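Local coordinates for protein putative dioxygenase (Nostoc punctiforme, PDB 2PEB) that is probably a dioxygenase of the Dopa 4,5-dioxygenase family and holds a bound zinc ion, at residues Tyr17-Ala20 against Ala21-Asp24. Numbering follows the deposited sequence.
Sequences YFDA and ASRD
A21 sets its methyl against the carboxylate of D19, CB lying 3.5 Å from OD1; a small residue suits this exposed bend. S22 exchanges bonds with D19: its backbone N reaches D19 OD1 at 3.1 Å, nearly along the C-O axis, while D19 N points almost straight (171°) at S22 OG, 2.9 Å away, a small hydroxyl able to accept there, although its placing is less sure. D19 has CG between the backbone N and the carbonyl carbon (chi1 56°), and aspartate is short enough for its carboxylate to return to the amide three residues on. Were D19 an alanine, the S22 amide would probably keep little more than its weak bond to D19 O, and the turn would be less firmly fixed. R23 runs extended beside F18, its methylene CG meeting the phenyl obliquely, 4.1 Å from CD1; both side chains point the same way, the guanidinium plane turned 69° from the ring, and NE goes on to a salt bridge with D46. At D24 a water accepts from the backbone N and donates to A20 O, both at 2.9 Å. With D19 as N-cap and S22 as N3, the reciprocal pairing has the pattern of a capping box, where strand 11-18 turns into helix 23-36.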
loop_
_atom_site.group_PDB
_atom_site.type_symbol
_atom_site.label_atom_id
_atom_site.label_comp_id
_atom_site.label_asym_id
_atom_site.label_seq_id
_atom_site.Cartn_x
_atom_site.Cartn_y
_atom_site.Cartn_z
ATOM N N TYR A 17 -12.062 6.045 2.574
ATOM C CA TYR A 17 -13.218 5.730 3.371
ATOM C C TYR A 17 -13.372 6.677 4.557
ATOM O O TYR A 17 -12.388 7.182 5.121
ATOM C CB TYR A 17 -13.179 4.261 3.823
ATOM C CG TYR A 17 -13.133 3.337 2.638
ATOM C CD1 TYR A 17 -14.301 2.949 2.013
ATOM C CD2 TYR A 17 -11.913 2.869 2.106
ATOM C CE1 TYR A 17 -14.283 2.147 0.885
ATOM C CE2 TYR A 17 -11.889 2.026 0.977
ATOM C CZ TYR A 17 -13.096 1.670 0.381
ATOM O OH TYR A 17 -13.143 0.890 -0.740
ATOM N N PHE A 18 -14.619 6.900 4.938
ATOM C CA PHE A 18 -14.900 7.755 6.084
ATOM C C PHE A 18 -16.270 7.451 6.672
ATOM O O PHE A 18 -17.094 6.765 6.081
ATOM C CB PHE A 18 -14.817 9.240 5.670
ATOM C CG PHE A 18 -15.798 9.603 4.604
ATOM C CD1 PHE A 18 -17.096 9.977 4.934
ATOM C CD2 PHE A 18 -15.447 9.468 3.253
ATOM C CE1 PHE A 18 -18.013 10.246 3.960
ATOM C CE2 PHE A 18 -16.372 9.728 2.282
ATOM C CZ PHE A 18 -17.640 10.119 2.622
ATOM N N ASP A 19 -16.514 7.995 7.854
ATOM C CA ASP A 19 -17.868 8.017 8.415
ATOM C C ASP A 19 -18.138 9.433 8.899
ATOM O O ASP A 19 -17.286 10.300 8.736
ATOM C CB ASP A 19 -18.049 6.957 9.504
ATOM C CG ASP A 19 -17.056 7.079 10.628
ATOM O OD1 ASP A 19 -16.500 8.160 10.853
ATOM O OD2 ASP A 19 -16.825 6.063 11.311
ATOM N N ALA A 20 -19.309 9.673 9.486
ATOM C CA ALA A 20 -19.652 11.011 10.005
ATOM C C ALA A 20 -18.552 11.598 10.876
ATOM O O ALA A 20 -18.252 12.776 10.756
ATOM C CB ALA A 20 -20.957 10.967 10.797
ATOM N N ALA A 21 -17.995 10.792 11.786
ATOM C CA ALA A 21 -16.936 11.242 12.709
ATOM C C ALA A 21 -15.674 11.720 12.016
ATOM O O ALA A 21 -15.011 12.640 12.485
ATOM C CB ALA A 21 -16.580 10.134 13.714
ATOM N N SER A 22 -15.328 11.082 10.907
ATOM C CA SER A 22 -14.093 11.374 10.196
ATOM C C SER A 22 -14.329 12.146 8.899
ATOM O O SER A 22 -13.389 12.362 8.135
ATOM C CB SER A 22 -13.359 10.077 9.857
ATOM O OG SER A 22 -14.195 9.214 9.115
ATOM N N ARG A 23 -15.566 12.523 8.611
ATOM C CA ARG A 23 -15.866 13.126 7.304
ATOM C C ARG A 23 -15.048 14.389 7.054
ATOM O O ARG A 23 -14.579 14.629 5.936
ATOM C CB ARG A 23 -17.341 13.432 7.242
ATOM C CG ARG A 23 -17.853 13.846 5.916
ATOM C CD ARG A 23 -19.313 14.288 6.060
ATOM N NE ARG A 23 -20.003 14.225 4.781
ATOM C CZ ARG A 23 -19.800 15.066 3.764
ATOM N NH1 ARG A 23 -18.930 16.072 3.842
ATOM N NH2 ARG A 23 -20.487 14.897 2.646
ATOM N N ASP A 24 -14.842 15.171 8.102
ATOM C CA ASP A 24 -14.094 16.415 7.969
ATOM C C ASP A 24 -12.613 16.190 7.715
ATOM O O ASP A 24 -12.016 16.875 6.893
ATOM C CB ASP A 24 -14.312 17.330 9.184
ATOM C CG ASP A 24 -15.745 17.840 9.291
ATOM O OD1 ASP A 24 -16.438 17.995 8.246
ATOM O OD2 ASP A 24 -16.188 18.089 10.434
HETATM O O HOH W 1 -16.335 14.961 10.630
#